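Long-range contact in capsid (PDB 4RDL), which forms the norovirus capsid, its protruding P domain binding histo-blood group antigen glycans such as the Lewis y tetrasaccharide: residues M117-I122 with G134-H139. Numbering follows the deposited sequence.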
# COMPACT_ATOMS: atom_id res chain seq x y z
N MET A 117 -11.20 -1.22 -13.32
CA MET A 117 -10.03 -0.41 -12.99
C MET A 117 -10.38 1.07 -12.97
O MET A 117 -11.19 1.55 -13.78
CB MET A 117 -8.91 -0.63 -14.01
CG MET A 117 -8.58 -2.08 -14.31
SD MET A 117 -7.93 -3.01 -12.91
CE MET A 117 -6.33 -2.27 -12.68
N THR A 118 -9.74 1.79 -12.07
CA THR A 118 -9.73 3.24 -12.13
C THR A 118 -8.34 3.65 -12.59
O THR A 118 -7.36 3.02 -12.20
CB THR A 118 -10.06 3.84 -10.76
OG1 THR A 118 -11.43 3.58 -10.45
CG2 THR A 118 -9.82 5.34 -10.74
N PHE A 119 -8.23 4.67 -13.42
CA PHE A 119 -6.91 5.06 -13.89
C PHE A 119 -6.71 6.57 -13.97
O PHE A 119 -7.67 7.34 -14.01
CB PHE A 119 -6.56 4.40 -15.23
CG PHE A 119 -7.40 4.87 -16.40
CD1 PHE A 119 -7.09 6.04 -17.08
CD2 PHE A 119 -8.50 4.13 -16.81
CE1 PHE A 119 -7.86 6.45 -18.16
CE2 PHE A 119 -9.26 4.53 -17.89
CZ PHE A 119 -8.95 5.70 -18.56
N VAL A 120 -5.44 6.96 -13.98
CA VAL A 120 -5.07 8.36 -14.17
C VAL A 120 -3.89 8.46 -15.13
O VAL A 120 -3.00 7.59 -15.13
CB VAL A 120 -4.68 9.03 -12.82
CG1 VAL A 120 -5.90 9.13 -11.90
CG2 VAL A 120 -3.53 8.29 -12.14
N LYS A 121 -3.87 9.52 -15.93
CA LYS A 121 -2.67 9.84 -16.69
C LYS A 121 -1.52 10.08 -15.72
O LYS A 121 -1.73 10.62 -14.62
CB LYS A 121 -2.91 11.08 -17.56
CG LYS A 121 -3.94 10.84 -18.66
CD LYS A 121 -3.96 11.99 -19.68
CE LYS A 121 -4.41 13.29 -19.04
NZ LYS A 121 -4.57 14.37 -20.08
N ILE A 122 -0.31 9.67 -16.10
CA ILE A 122 0.82 9.72 -15.17
C ILE A 122 2.03 10.52 -15.70
O ILE A 122 2.98 10.75 -14.97
CB ILE A 122 1.23 8.28 -14.72
CG1 ILE A 122 2.06 8.31 -13.42
CG2 ILE A 122 1.91 7.52 -15.84
CD1 ILE A 122 1.34 8.95 -12.25
N GLY A 134 -10.00 8.27 -15.39
CA GLY A 134 -11.02 7.52 -16.08
C GLY A 134 -11.24 6.18 -15.41
O GLY A 134 -10.71 5.93 -14.32
N LYS A 135 -12.02 5.32 -16.05
CA LYS A 135 -12.24 3.98 -15.55
C LYS A 135 -12.43 3.07 -16.74
O LYS A 135 -12.80 3.53 -17.83
CB LYS A 135 -13.46 3.93 -14.65
CG LYS A 135 -14.72 4.41 -15.33
CD LYS A 135 -15.87 4.55 -14.35
CE LYS A 135 -16.29 3.20 -13.79
NZ LYS A 135 -17.55 3.34 -13.01
N VAL A 136 -12.18 1.78 -16.55
CA VAL A 136 -12.27 0.84 -17.64
C VAL A 136 -12.34 -0.58 -17.09
O VAL A 136 -11.87 -0.85 -15.99
CB VAL A 136 -11.07 1.00 -18.60
CG1 VAL A 136 -9.79 0.51 -17.95
CG2 VAL A 136 -11.32 0.28 -19.93
N VAL A 137 -12.96 -1.47 -17.85
CA VAL A 137 -13.02 -2.88 -17.49
C VAL A 137 -11.97 -3.64 -18.30
O VAL A 137 -11.82 -3.42 -19.51
CB VAL A 137 -14.42 -3.47 -17.78
CG1 VAL A 137 -14.46 -4.95 -17.44
CG2 VAL A 137 -15.49 -2.70 -17.02
N ILE A 138 -11.24 -4.52 -17.62
CA ILE A 138 -10.30 -5.41 -18.28
C ILE A 138 -10.66 -6.86 -17.95
O ILE A 138 -10.69 -7.25 -16.78
CB ILE A 138 -8.84 -5.12 -17.84
CG1 ILE A 138 -8.47 -3.67 -18.18
CG2 ILE A 138 -7.86 -6.11 -18.48
CD1 ILE A 138 -7.09 -3.27 -17.70
N HIS A 139 -10.92 -7.65 -18.98
CA HIS A 139 -11.17 -9.08 -18.82
C HIS A 139 -9.86 -9.81 -18.59
O HIS A 139 -8.94 -9.70 -19.40
CB HIS A 139 -11.82 -9.65 -20.09
CG HIS A 139 -13.18 -9.11 -20.37
ND1 HIS A 139 -13.85 -9.34 -21.56
CD2 HIS A 139 -14.02 -8.36 -19.61
CE1 HIS A 139 -15.03 -8.76 -21.52
NE2 HIS A 139 -15.17 -8.16 -20.35
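Phe-119 lays its ring over Gly-134 where two antiparallel strands of the norovirus P domain pair in a beta hairpin, whose second strand is the outermost of its sheet within this chain. Four backbone hydrogen bonds join the strands: Met-117 and Val-136 form one hydrogen-bonded pair, Phe-119 and Gly-134 the next. The bond from Phe-119 N to Gly-134 O is 2.9 Å long and nearly straight at hydrogen (173°), although its donor stands above the carbonyl plane. Between these pairs Thr-118 faces Lys-135 as a non-hydrogen-bonded pair, and a CA-H...O contact brings Lys-135 CA to 3.2 Å from Met-117 O. Their side meets the second subunit and solvent: threonine suits it with a small hydroxyl, hydrogen-bonded to Thr-173 OG1 of the same chain, lysine with a long charged chain.

Apolar packing fills the other side. Met-117 brings CG 3.9 Å from Ile-138 CD1, and its flexible chain then bends SD and CE away, while beta-branched Val-136 offers CG1 to Phe-119 CD2 at 4.0 Å. Leu-170 and Met-73 extend this buried layer. Further along, Val-137, beside the pocket residues Asp-114 and His-116, touches a bound fucose.

In Phe-119, chi1 (67°) puts CG between backbone N and carbonyl carbon, and chi2 turns one ring face over Gly-134, with CE2 3.4 Å from Lys-135 N. Glycine, lacking a side chain, lets the ring lie directly over its backbone: Gly-134 CA makes a CH-pi contact 3.9 Å from the Phe-119 ring centroid, 17° off its normal.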